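Local structure of uncharacterized conserved protein of COG5135 (Nostoc punctiforme, 2I51) at residues V22-L27 and W79-T84; L27-V32 and P73-C78; L94-S99 and C156-D161. The protein binds flavin mononucleotide and is probably a flavin-dependent oxidoreductase of the pyridoxamine 5'-phosphate oxidase family, with no established substrate. All blocks are in the same frame, centred on the assembly; numbering follows the deposited sequence.

Contact 1: V22-L27 and W79-T84; sequences VYARYL and WYFPNT. With FMN (flavin mononucleotide), chain P; FMN (flavin mononucleotide), chain C; EDO (1,2-ethanediol), chain D.
Two neighbouring antiparallel strands of the FMN-binding split-barrel fold part company here: 22-27 enters its strand through a 3-10 turn, while 79-84 leaves its strand into a loop. One direct hydrogen bond joins them. The indole NE1 of Trp79 gives its proton to Ala24 O at 2.8 Å, with an N-H...O angle of 161°. The oxygen lies close to the indole plane, whereas NE1 stands 28° out of the carbonyl plane, so the bond is straight at the donor but off the acceptor's lone pairs. Water bridges the widening gap between the backbones: one molecule has Tyr23 O and Tyr80 O within hydrogen-bonding distance but more acceptors in reach than protons; a second accepts from Tyr80 N and can donate to Tyr26 O among other acceptors.

The apolar part centres on the same indole. Leu27 CD2 makes a CH-pi contact 3.7 Å from the centroid of the six-membered ring, 17° off its normal, and Phe81 CZ lies over the opposite face. Farther out, Pro82 CG meets the edge of the Tyr23 ring, whose OH is hydrogen-bonded to Tyr23 of the second subunit.

Tyr26 and Tyr80 serve two different flavins and each meets the other's counterpart on the second subunit. Tyr80 CD1 is 3.7 Å from C8M of one FMN; the C7M methyl of the other lies over one face of the Tyr26 ring, 3.4 Å from Tyr26 CD2.

Contact 2: L27-V32 and P73-C78; sequences LQLATV and PWAEIC. With EDO (1,2-ethanediol), chain G; EDO (1,2-ethanediol), chain O.
Strands 27-32 and 74-78 run antiparallel, their short axes 4.7 Å apart at closest approach with 153° between their directions, and Gln28-Cys78 and Ala30-Glu76 form hydrogen-bonded pairs on either side of the non-hydrogen-bonded pair Leu29-Ile77. Four backbone bonds fix this register, a regular antiparallel ladder within the curled sheet of the FMN-binding split barrel. Cys78 N reaches Gln28 O at 2.9 Å, in the carbonyl plane, and Gln28 N returns the bond to Cys78 O with an N-H...O angle of 170°. Ala30 N to Glu76 O is as short, 2.9 Å, but its donor stands above the carbonyl plane. Beyond the last pair, a water accepts from Val32 N and donates to Trp74 O, continuing the link where the direct ladder ends.

On the face bearing Leu29 and Ile77, the side chains cross obliquely. Leu29 has CG anti to its backbone N (chi1 171°), and its CD1 wedges between Ala75 CB at 3.5 Å and Ile77 CG2 at 3.4 Å, the latter tighter than ordinary van der Waals contact in the conformer of Ile77 described. Ile77 CG2 also receives Leu27 CD1 at 3.8 Å, so this one methyl is gripped by two leucines.

Glu76, on the other face, extends away from the partner strand, CG anti to N. Its OE2 forms a salt bridge with Arg89 and accepts from Asn40 N of the second subunit, an environment that would be expected to favour the carboxylate.

Strand 38-44 flanks 27-32 on its other edge and strand 86-97 flanks 73-78; Leu27 and Ile77 also touch strand 55-60, Ile77 reaches Leu160 of strand 155-169, and Thr31 OG1 bonds Gln68 of helix 64-71.

Contact 3: L94-S99 and C156-D161; sequences LTLISS and CLLLLD. With EDO (1,2-ethanediol), chain L; EDO (1,2-ethanediol), chain M.
Ile97 shows how this antiparallel pair of strands in the split-barrel sheet is knit together. Its CB lies 3.7 Å from Leu157 O, the carbonyl that accepts the residue's own N-H at 2.8 Å, nearly along the C=O axis. CG1, anti to the carbonyl carbon (chi1 -52°), stays beside that oxygen. A chi2 of 96°, off the staggered values, puts the tip, CD1, within 3.3 Å of Leu157 O; CD1 also meets Leu157 CG and, crossing obliquely, Leu159 CD1 at 3.9 Å. Helix 107-116 also packs against Ile97.

On the opposite face, Leu94 CD2 touches Leu160 CD1 at 3.7 Å and Leu158 CD1, while Leu96 CD1 packs against Cys156 CB at 3.7 Å and Leu158 CD1. Helix 64-71 lies against this layer through Ile69 and Ala66.

Reciprocal backbone bonds at Thr95-Leu159 and Ile97-Leu157 complete the ladder, the axes standing 165° apart in direction. Leu94 CA adds a CA-H...O contact to Leu159 O at 3.2 Å. Across the segments, therefore, hydrogen bonding is confined to main-chain amides and carbonyls, while the side chains meet one another through apolar contacts and some methyls also rest against backbone carbonyls.

Overall arrangement
Contacts 1 and 2 are successive levels of one strand pair, 26-32 with 74-81: they share Leu27, and their centres are 16 Å apart. Contact 3 lies farther along the same curled sheet, its centre 13 Å from that of contact 2 and 22 Å from that of contact 1. Contact 2 joins it directly: Pro73 O lies 2.9 Å from Leu94 N, a probable hydrogen bond, and Ala75 CB packs 3.4 Å from Leu94 CD1. Contact 1 touches both flavins at the dimer interface. The Cys78 side chain of contact 2 is about 6 Å from an FMN and that of Leu158 in contact 3 about 7 Å, but only contacts 1 and 2 touch the second subunit.

Contact 1: V22-L27 and W79-T84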
loop_
_atom_site.group_PDB
_atom_site.type_symbol
_atom_site.label_atom_id
_atom_site.label_comp_id
_atom_site.label_asym_id
_atom_site.label_seq_id
_atom_site.Cartn_x
_atom_site.Cartn_y
_atom_site.Cartn_z
ATOM N N VAL A 22 3.372 -16.794 4.902
ATOM C CA VAL A 22 1.921 -16.591 4.962
ATOM C C VAL A 22 1.529 -15.206 4.424
ATOM O O VAL A 22 0.509 -15.009 3.733
ATOM C CB VAL A 22 1.365 -16.746 6.400
ATOM C CG1 VAL A 22 -0.142 -16.351 6.469
ATOM C CG2 VAL A 22 1.574 -18.173 6.890
ATOM N N TYR A 23 2.375 -14.238 4.758
ATOM C CA TYR A 23 2.138 -12.859 4.441
ATOM C C TYR A 23 2.403 -12.429 2.991
ATOM O O TYR A 23 2.209 -11.281 2.597
ATOM C CB TYR A 23 2.928 -11.960 5.403
ATOM C CG TYR A 23 4.381 -12.325 5.613
ATOM C CD1 TYR A 23 5.349 -11.800 4.794
ATOM C CD2 TYR A 23 4.775 -13.139 6.666
ATOM C CE1 TYR A 23 6.653 -12.085 4.997
ATOM C CE2 TYR A 23 6.091 -13.372 6.927
ATOM C CZ TYR A 23 7.037 -12.870 6.089
ATOM O OH TYR A 23 8.383 -13.141 6.351
ATOM N N ALA A 24 2.866 -13.353 2.174
ATOM C CA ALA A 24 3.008 -13.066 0.749
ATOM C C ALA A 24 1.631 -12.970 0.087
ATOM O O ALA A 24 1.557 -12.534 -1.043
ATOM C CB ALA A 24 3.825 -14.125 0.071
ATOM N N ARG A 25 0.565 -13.379 0.780
ATOM C CA ARG A 25 -0.799 -13.193 0.292
ATOM C C ARG A 25 -1.424 -11.905 0.832
ATOM O O ARG A 25 -2.610 -11.656 0.595
ATOM C CB ARG A 25 -1.640 -14.399 0.555
ATOM C CG ARG A 25 -1.109 -15.590 -0.331
ATOM C CD ARG A 25 -1.753 -16.881 -0.007
ATOM N NE ARG A 25 -3.153 -16.811 -0.371
ATOM C CZ ARG A 25 -3.694 -17.260 -1.508
ATOM N NH1 ARG A 25 -2.959 -17.866 -2.438
ATOM N NH2 ARG A 25 -5.006 -17.110 -1.703
ATOM N N TYR A 26 -0.634 -11.040 1.446
ATOM C CA TYR A 26 -1.131 -9.765 1.925
ATOM C C TYR A 26 -0.706 -8.683 0.941
ATOM O O TYR A 26 0.445 -8.658 0.458
ATOM C CB TYR A 26 -0.564 -9.423 3.292
ATOM C CG TYR A 26 -0.829 -10.391 4.390
ATOM C CD1 TYR A 26 -1.790 -11.358 4.296
ATOM C CD2 TYR A 26 -0.065 -10.336 5.538
ATOM C CE1 TYR A 26 -1.974 -12.283 5.347
ATOM C CE2 TYR A 26 -0.240 -11.209 6.557
ATOM C CZ TYR A 26 -1.186 -12.166 6.465
ATOM O OH TYR A 26 -1.365 -13.083 7.521
ATOM N N LEU A 27 -1.616 -7.787 0.590
ATOM C CA LEU A 27 -1.320 -6.755 -0.387
ATOM C C LEU A 27 -1.988 -5.460 0.051
ATOM O O LEU A 27 -2.874 -5.450 0.930
ATOM C CB LEU A 27 -1.729 -7.191 -1.792
ATOM C CG LEU A 27 -3.186 -7.588 -2.028
ATOM C CD1 LEU A 27 -4.081 -6.328 -2.035
ATOM C CD2 LEU A 27 -3.335 -8.396 -3.384
ATOM N N TRP A 79 1.442 -5.011 -4.541
ATOM C CA TRP A 79 1.651 -6.362 -3.986
ATOM C C TRP A 79 3.129 -6.705 -4.098
ATOM O O TRP A 79 3.658 -6.834 -5.212
ATOM C CB TRP A 79 0.820 -7.317 -4.756
ATOM C CG TRP A 79 0.647 -8.709 -4.167
ATOM C CD1 TRP A 79 1.171 -9.231 -3.011
ATOM C CD2 TRP A 79 -0.239 -9.703 -4.705
ATOM N NE1 TRP A 79 0.636 -10.503 -2.800
ATOM C CE2 TRP A 79 -0.235 -10.792 -3.802
ATOM C CE3 TRP A 79 -1.093 -9.741 -5.801
ATOM C CZ2 TRP A 79 -1.028 -11.935 -4.019
ATOM C CZ3 TRP A 79 -1.807 -10.880 -6.056
ATOM C CH2 TRP A 79 -1.782 -11.935 -5.158
ATOM N N TYR A 80 3.797 -6.808 -2.962
ATOM C CA TYR A 80 5.204 -7.100 -2.902
ATOM C C TYR A 80 5.434 -8.510 -2.386
ATOM O O TYR A 80 4.849 -8.937 -1.353
ATOM C CB TYR A 80 5.983 -6.068 -2.021
ATOM C CG TYR A 80 7.437 -6.348 -1.957
ATOM C CD1 TYR A 80 8.216 -6.234 -3.105
ATOM C CD2 TYR A 80 8.060 -6.822 -0.808
ATOM C CE1 TYR A 80 9.551 -6.566 -3.123
ATOM C CE2 TYR A 80 9.424 -7.154 -0.812
ATOM C CZ TYR A 80 10.183 -7.001 -1.972
ATOM O OH TYR A 80 11.494 -7.338 -2.010
ATOM N N PHE A 81 6.285 -9.252 -3.089
ATOM C CA PHE A 81 6.610 -10.650 -2.799
ATOM C C PHE A 81 8.027 -10.714 -2.277
ATOM O O PHE A 81 8.973 -10.556 -3.011
ATOM C CB PHE A 81 6.475 -11.469 -4.080
ATOM C CG PHE A 81 5.057 -11.732 -4.472
ATOM C CD1 PHE A 81 4.379 -12.811 -3.984
ATOM C CD2 PHE A 81 4.384 -10.861 -5.318
ATOM C CE1 PHE A 81 3.035 -13.071 -4.369
ATOM C CE2 PHE A 81 3.069 -11.069 -5.676
ATOM C CZ PHE A 81 2.395 -12.187 -5.239
ATOM N N PRO A 82 8.179 -10.915 -0.952
ATOM C CA PRO A 82 9.489 -10.734 -0.368
ATOM C C PRO A 82 10.561 -11.743 -0.678
ATOM O O PRO A 82 11.739 -11.387 -0.685
ATOM C CB PRO A 82 9.201 -10.671 1.144
ATOM C CG PRO A 82 7.849 -10.415 1.291
ATOM C CD PRO A 82 7.138 -11.067 0.073
ATOM N N ASN A 83 10.188 -12.980 -0.999
ATOM C CA ASN A 83 11.195 -14.006 -1.259
ATOM C C ASN A 83 11.796 -13.857 -2.658
ATOM O O ASN A 83 12.913 -14.223 -2.917
ATOM C CB ASN A 83 10.566 -15.392 -1.221
ATOM C CG ASN A 83 10.775 -16.108 0.056
ATOM O OD1 ASN A 83 11.409 -15.605 0.976
ATOM N ND2 ASN A 83 10.226 -17.328 0.123
ATOM N N THR A 84 11.000 -13.367 -3.594
ATOM C CA THR A 84 11.443 -13.186 -4.954
ATOM C C THR A 84 11.717 -11.740 -5.339
ATOM O O THR A 84 12.186 -11.500 -6.445
ATOM C CB THR A 84 10.414 -13.779 -5.920
ATOM O OG1 THR A 84 9.133 -13.242 -5.627
ATOM C CG2 THR A 84 10.362 -15.338 -5.769
HETATM N N1 FMN P . 10.964 3.681 -5.990
HETATM C C2 FMN P . 11.404 4.887 -5.467
HETATM O O2 FMN P . 11.208 5.948 -6.071
HETATM N N3 FMN P . 12.012 4.920 -4.248
HETATM C C4 FMN P . 12.304 3.811 -3.490
HETATM O O4 FMN P . 12.745 3.892 -2.339
HETATM C C4A FMN P . 11.879 2.590 -4.005
HETATM N N5 FMN P . 12.144 1.422 -3.291
HETATM C C5A FMN P . 11.545 0.245 -3.741
HETATM C C6 FMN P . 11.671 -0.911 -2.987
HETATM C C7 FMN P . 11.113 -2.125 -3.409
HETATM C C7M FMN P . 11.154 -3.335 -2.491
HETATM C C8 FMN P . 10.420 -2.171 -4.608
HETATM C C8M FMN P . 9.598 -3.412 -4.980
HETATM C C9 FMN P . 10.321 -1.035 -5.381
HETATM C C9A FMN P . 10.877 0.195 -4.971
HETATM N N10 FMN P . 10.789 1.348 -5.768
HETATM C C10 FMN P . 11.212 2.572 -5.249
HETATM C "C1'" FMN P . 10.184 1.352 -7.133
HETATM C "C2'" FMN P . 8.744 1.804 -7.025
HETATM O "O2'" FMN P . 7.912 0.796 -6.383
HETATM C "C3'" FMN P . 8.169 2.190 -8.400
HETATM O "O3'" FMN P . 8.333 1.099 -9.324
HETATM C "C4'" FMN P . 8.941 3.384 -8.933
HETATM O "O4'" FMN P . 9.239 4.369 -7.943
HETATM C "C5'" FMN P . 8.062 4.037 -9.976
HETATM O "O5'" FMN P . 6.870 4.505 -9.399
HETATM P P FMN P . 5.961 5.636 -10.042
HETATM O O1P FMN P . 6.661 6.958 -9.862
HETATM O O2P FMN P . 5.920 5.233 -11.515
HETATM O O3P FMN P . 4.639 5.577 -9.376
HETATM N N1 FMN C . -9.388 -5.513 6.217
HETATM C C2 FMN C . -10.347 -5.959 5.387
HETATM O O2 FMN C . -11.382 -5.318 5.177
HETATM N N3 FMN C . -10.156 -7.143 4.702
HETATM C C4 FMN C . -9.038 -7.909 4.853
HETATM O O4 FMN C . -8.807 -8.931 4.106
HETATM C C4A FMN C . -8.041 -7.461 5.706
HETATM N N5 FMN C . -6.896 -8.209 5.920
HETATM C C5A FMN C . -5.835 -7.600 6.642
HETATM C C6 FMN C . -4.641 -8.277 6.765
HETATM C C7 FMN C . -3.557 -7.752 7.488
HETATM C C7M FMN C . -2.197 -8.393 7.388
HETATM C C8 FMN C . -3.759 -6.531 8.131
HETATM C C8M FMN C . -2.546 -5.791 8.710
HETATM C C9 FMN C . -4.975 -5.853 8.025
HETATM C C9A FMN C . -6.031 -6.406 7.315
HETATM N N10 FMN C . -7.247 -5.770 7.213
HETATM C C10 FMN C . -8.222 -6.238 6.386
HETATM C "C1'" FMN C . -7.563 -4.534 8.047
HETATM C "C2'" FMN C . -7.355 -3.305 7.153
HETATM O "O2'" FMN C . -5.947 -3.120 6.858
HETATM C "C3'" FMN C . -7.969 -2.013 7.725
HETATM O "O3'" FMN C . -7.472 -1.847 9.038
HETATM C "C4'" FMN C . -9.500 -2.203 7.777
HETATM O "O4'" FMN C . -10.052 -2.855 6.629
HETATM C "C5'" FMN C . -10.123 -0.810 7.848
HETATM O "O5'" FMN C . -9.742 -0.076 6.691
HETATM P P FMN C . -10.631 1.117 6.181
HETATM O O1P FMN C . -11.920 0.630 5.623
HETATM O O2P FMN C . -10.878 2.023 7.428
HETATM O O3P FMN C . -9.802 1.907 5.220
HETATM C C1 EDO D . 13.511 -17.499 -3.299
HETATM O O1 EDO D . 13.718 -16.908 -4.587
HETATM C C2 EDO D . 12.556 -18.674 -3.407
HETATM O O2 EDO D . 12.488 -19.071 -4.772
HETATM O O HOH W 1 3.381 -9.354 0.838
HETATM O O HOH W 2 2.281 -6.438 -0.546
#

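Contact 2: L27-V32 and P73-C78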
loop_
_atom_site.group_PDB
_atom_site.type_symbol
_atom_site.label_atom_id
_atom_site.label_comp_id
_atom_site.label_asym_id
_atom_site.label_seq_id
_atom_site.Cartn_x
_atom_site.Cartn_y
_atom_site.Cartn_z
ATOM N N LEU A 27 -1.616 -7.787 0.590
ATOM C CA LEU A 27 -1.320 -6.755 -0.387
ATOM C C LEU A 27 -1.988 -5.460 0.051
ATOM O O LEU A 27 -2.874 -5.450 0.930
ATOM C CB LEU A 27 -1.729 -7.191 -1.792
ATOM C CG LEU A 27 -3.186 -7.588 -2.028
ATOM C CD1 LEU A 27 -4.081 -6.328 -2.035
ATOM C CD2 LEU A 27 -3.335 -8.396 -3.384
ATOM N N GLN A 28 -1.608 -4.347 -0.544
ATOM C CA GLN A 28 -2.109 -3.035 -0.148
ATOM C C GLN A 28 -3.039 -2.452 -1.183
ATOM O O GLN A 28 -2.637 -2.311 -2.369
ATOM C CB GLN A 28 -0.945 -2.088 0.174
ATOM C CG GLN A 28 -0.185 -2.469 1.436
ATOM C CD GLN A 28 0.620 -3.719 1.350
ATOM O OE1 GLN A 28 1.280 -3.976 0.324
ATOM N NE2 GLN A 28 0.555 -4.562 2.404
ATOM N N LEU A 29 -4.242 -2.084 -0.753
ATOM C CA LEU A 29 -5.232 -1.545 -1.683
ATOM C C LEU A 29 -5.384 -0.061 -1.428
ATOM O O LEU A 29 -5.793 0.392 -0.331
ATOM C CB LEU A 29 -6.590 -2.189 -1.426
ATOM C CG LEU A 29 -7.780 -1.554 -2.191
ATOM C CD1 LEU A 29 -7.754 -2.134 -3.553
ATOM C CD2 LEU A 29 -9.121 -1.785 -1.448
ATOM N N ALA A 30 -5.107 0.737 -2.473
ATOM C CA ALA A 30 -5.277 2.173 -2.408
ATOM C C ALA A 30 -6.572 2.573 -3.091
ATOM O O ALA A 30 -6.857 2.163 -4.205
ATOM C CB ALA A 30 -4.081 2.894 -3.125
ATOM N N THR A 31 -7.314 3.444 -2.424
ATOM C CA THR A 31 -8.515 4.042 -2.942
ATOM C C THR A 31 -8.413 5.559 -2.781
ATOM O O THR A 31 -7.407 6.071 -2.253
ATOM C CB THR A 31 -9.757 3.553 -2.121
ATOM O OG1 THR A 31 -9.517 3.784 -0.703
ATOM C CG2 THR A 31 -10.091 2.107 -2.382
ATOM N N VAL A 32 -9.414 6.294 -3.286
ATOM C CA VAL A 32 -9.471 7.742 -3.111
ATOM C C VAL A 32 -10.713 8.062 -2.291
ATOM O O VAL A 32 -11.822 7.486 -2.506
ATOM C CB VAL A 32 -9.445 8.519 -4.465
ATOM C CG1 VAL A 32 -9.340 10.052 -4.253
ATOM C CG2 VAL A 32 -8.268 8.130 -5.283
ATOM N N PRO A 73 -15.102 3.634 -7.532
ATOM C CA PRO A 73 -14.703 2.237 -7.531
ATOM C C PRO A 73 -13.239 1.986 -8.084
ATOM O O PRO A 73 -12.741 0.898 -8.058
ATOM C CB PRO A 73 -15.887 1.554 -8.269
ATOM C CG PRO A 73 -16.481 2.596 -9.137
ATOM C CD PRO A 73 -16.198 3.931 -8.477
ATOM N N TRP A 74 -12.544 2.973 -8.612
ATOM C CA TRP A 74 -11.237 2.633 -9.176
ATOM C C TRP A 74 -10.171 2.532 -8.069
ATOM O O TRP A 74 -10.075 3.455 -7.252
ATOM C CB TRP A 74 -10.872 3.676 -10.143
ATOM C CG TRP A 74 -9.637 3.312 -10.848
ATOM C CD1 TRP A 74 -8.365 3.456 -10.388
ATOM C CD2 TRP A 74 -9.540 2.745 -12.146
ATOM N NE1 TRP A 74 -7.483 3.010 -11.307
ATOM C CE2 TRP A 74 -8.174 2.604 -12.428
ATOM C CE3 TRP A 74 -10.479 2.351 -13.111
ATOM C CZ2 TRP A 74 -7.708 2.082 -13.634
ATOM C CZ3 TRP A 74 -10.005 1.838 -14.316
ATOM C CH2 TRP A 74 -8.652 1.727 -14.570
ATOM N N ALA A 75 -9.408 1.428 -8.040
ATOM C CA ALA A 75 -8.388 1.220 -6.989
ATOM C C ALA A 75 -7.069 0.796 -7.634
ATOM O O ALA A 75 -7.051 0.364 -8.790
ATOM C CB ALA A 75 -8.835 0.208 -5.983
ATOM N N GLU A 76 -5.984 0.897 -6.865
ATOM C CA GLU A 76 -4.733 0.348 -7.309
ATOM C C GLU A 76 -4.125 -0.453 -6.166
ATOM O O GLU A 76 -3.966 0.063 -5.035
ATOM C CB GLU A 76 -3.741 1.438 -7.704
ATOM C CG GLU A 76 -2.467 0.846 -8.332
ATOM C CD GLU A 76 -1.672 1.886 -9.111
ATOM O OE1 GLU A 76 -2.209 2.444 -10.129
ATOM O OE2 GLU A 76 -0.517 2.182 -8.760
ATOM N N ILE A 77 -3.872 -1.729 -6.434
ATOM C CA ILE A 77 -3.184 -2.519 -5.440
ATOM C C ILE A 77 -1.679 -2.493 -5.710
ATOM O O ILE A 77 -1.212 -2.326 -6.843
ATOM C CB ILE A 77 -3.727 -3.935 -5.335
ATOM C CG1 ILE A 77 -3.582 -4.643 -6.692
ATOM C CG2 ILE A 77 -5.169 -3.922 -4.758
ATOM C CD1 ILE A 77 -3.816 -6.160 -6.611
ATOM N N CYS A 78 -0.909 -2.593 -4.629
ATOM C CA CYS A 78 0.512 -2.821 -4.706
ATOM C C CYS A 78 0.753 -4.063 -3.911
ATOM O O CYS A 78 0.336 -4.187 -2.765
ATOM C CB CYS A 78 1.279 -1.652 -4.151
ATOM S SG CYS A 78 3.058 -1.852 -4.327
HETATM C C1 EDO G . 0.272 0.663 -13.446
HETATM O O1 EDO G . 0.808 1.066 -12.178
HETATM C C2 EDO G . -0.543 -0.538 -13.031
HETATM O O2 EDO G . -1.288 -0.170 -11.887
HETATM C C1 EDO O . -1.215 4.342 -13.653
HETATM O O1 EDO O . -2.181 3.497 -13.002
HETATM C C2 EDO O . -0.398 4.934 -12.532
HETATM O O2 EDO O . -0.890 4.288 -11.344
HETATM O O HOH W 3 -10.976 4.659 -5.038
#

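Contact 3: L94-S99 and C156-D161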
loop_
_atom_site.group_PDB
_atom_site.type_symbol
_atom_site.label_atom_id
_atom_site.label_comp_id
_atom_site.label_asym_id
_atom_site.label_seq_id
_atom_site.Cartn_x
_atom_site.Cartn_y
_atom_site.Cartn_z
ATOM N N LEU A 94 -13.281 -1.738 -9.027
ATOM C CA LEU A 94 -13.790 -2.551 -7.966
ATOM C C LEU A 94 -15.271 -2.814 -8.111
ATOM O O LEU A 94 -16.019 -1.972 -8.516
ATOM C CB LEU A 94 -13.561 -1.891 -6.607
ATOM C CG LEU A 94 -12.078 -1.743 -6.204
ATOM C CD1 LEU A 94 -11.913 -0.816 -4.964
ATOM C CD2 LEU A 94 -11.410 -3.089 -5.981
ATOM N N THR A 95 -15.696 -3.987 -7.683
ATOM C CA THR A 95 -17.107 -4.314 -7.494
ATOM C C THR A 95 -17.301 -4.732 -6.029
ATOM O O THR A 95 -16.611 -5.625 -5.569
ATOM C CB THR A 95 -17.526 -5.476 -8.404
ATOM O OG1 THR A 95 -17.229 -5.200 -9.783
ATOM C CG2 THR A 95 -19.037 -5.749 -8.307
ATOM N N LEU A 96 -18.209 -4.100 -5.320
ATOM C CA LEU A 96 -18.478 -4.394 -3.932
ATOM C C LEU A 96 -19.842 -5.072 -3.879
ATOM O O LEU A 96 -20.854 -4.479 -4.261
ATOM C CB LEU A 96 -18.497 -3.100 -3.116
ATOM C CG LEU A 96 -18.539 -3.207 -1.596
ATOM C CD1 LEU A 96 -17.300 -3.865 -0.970
ATOM C CD2 LEU A 96 -18.750 -1.811 -0.983
ATOM N N ILE A 97 -19.823 -6.336 -3.500
ATOM C CA ILE A 97 -21.031 -7.159 -3.435
ATOM C C ILE A 97 -21.372 -7.353 -1.960
ATOM O O ILE A 97 -20.694 -8.087 -1.223
ATOM C CB ILE A 97 -20.835 -8.521 -4.157
ATOM C CG1 ILE A 97 -20.302 -8.331 -5.570
ATOM C CG2 ILE A 97 -22.153 -9.329 -4.253
ATOM C CD1 ILE A 97 -18.865 -8.463 -5.660
ATOM N N SER A 98 -22.444 -6.699 -1.538
ATOM C CA SER A 98 -22.907 -6.696 -0.145
ATOM C C SER A 98 -24.238 -7.430 -0.102
ATOM O O SER A 98 -24.545 -8.194 -1.008
ATOM C CB SER A 98 -23.061 -5.265 0.352
ATOM O OG SER A 98 -24.077 -4.604 -0.375
ATOM N N SER A 99 -25.062 -7.161 0.897
ATOM C CA SER A 99 -26.401 -7.723 0.907
ATOM C C SER A 99 -27.400 -6.829 0.180
ATOM O O SER A 99 -28.583 -7.189 0.078
ATOM C CB SER A 99 -26.878 -7.947 2.346
ATOM O OG SER A 99 -26.802 -6.727 3.064
ATOM N N CYS A 156 -19.081 -8.283 2.801
ATOM C CA CYS A 156 -18.940 -7.995 1.402
ATOM C C CYS A 156 -17.848 -8.813 0.773
ATOM O O CYS A 156 -16.784 -9.048 1.364
ATOM C CB CYS A 156 -18.465 -6.584 1.216
ATOM S SG CYS A 156 -19.551 -5.377 1.835
ATOM N N LEU A 157 -18.119 -9.233 -0.454
ATOM C CA LEU A 157 -17.101 -9.728 -1.395
ATOM C C LEU A 157 -16.684 -8.500 -2.236
ATOM O O LEU A 157 -17.483 -7.761 -2.761
ATOM C CB LEU A 157 -17.663 -10.812 -2.321
ATOM C CG LEU A 157 -16.744 -11.249 -3.480
ATOM C CD1 LEU A 157 -15.422 -11.848 -3.015
ATOM C CD2 LEU A 157 -17.510 -12.274 -4.364
ATOM N N LEU A 158 -15.397 -8.278 -2.298
ATOM C CA LEU A 158 -14.809 -7.175 -3.085
ATOM C C LEU A 158 -14.004 -7.793 -4.217
ATOM O O LEU A 158 -13.117 -8.639 -3.965
ATOM C CB LEU A 158 -13.984 -6.305 -2.160
ATOM C CG LEU A 158 -13.240 -5.153 -2.768
ATOM C CD1 LEU A 158 -14.235 -4.182 -3.428
ATOM C CD2 LEU A 158 -12.416 -4.458 -1.632
ATOM N N LEU A 159 -14.324 -7.429 -5.451
ATOM C CA LEU A 159 -13.579 -7.883 -6.639
ATOM C C LEU A 159 -12.809 -6.728 -7.240
ATOM O O LEU A 159 -13.376 -5.635 -7.380
ATOM C CB LEU A 159 -14.534 -8.397 -7.669
ATOM C CG LEU A 159 -15.389 -9.571 -7.236
ATOM C CD1 LEU A 159 -16.437 -9.868 -8.375
ATOM C CD2 LEU A 159 -14.607 -10.841 -6.855
ATOM N N LEU A 160 -11.583 -6.987 -7.675
ATOM C CA LEU A 160 -10.812 -6.084 -8.508
ATOM C C LEU A 160 -10.605 -6.705 -9.880
ATOM O O LEU A 160 -10.138 -7.846 -9.996
ATOM C CB LEU A 160 -9.459 -5.798 -7.855
ATOM C CG LEU A 160 -8.549 -4.940 -8.751
ATOM C CD1 LEU A 160 -9.045 -3.558 -8.793
ATOM C CD2 LEU A 160 -7.107 -4.999 -8.147
ATOM N N ASP A 161 -10.959 -5.942 -10.912
ATOM C CA ASP A 161 -10.749 -6.338 -12.317
ATOM C C ASP A 161 -9.630 -5.499 -12.918
ATOM O O ASP A 161 -9.888 -4.357 -13.323
ATOM C CB ASP A 161 -12.008 -6.135 -13.148
ATOM C CG ASP A 161 -11.888 -6.776 -14.556
ATOM O OD1 ASP A 161 -11.141 -7.785 -14.732
ATOM O OD2 ASP A 161 -12.653 -6.333 -15.429
HETATM C C1 EDO L . -18.757 -0.805 -6.716
HETATM O O1 EDO L . -18.970 -0.220 -8.006
HETATM C C2 EDO L . -19.839 -1.845 -6.507
HETATM O O2 EDO L . -19.779 -2.919 -7.404
HETATM C C1 EDO M . -28.948 -9.973 -1.450
HETATM O O1 EDO M . -29.499 -8.882 -2.205
HETATM C C2 EDO M . -29.972 -11.092 -1.351
HETATM O O2 EDO M . -30.176 -11.734 -2.621
#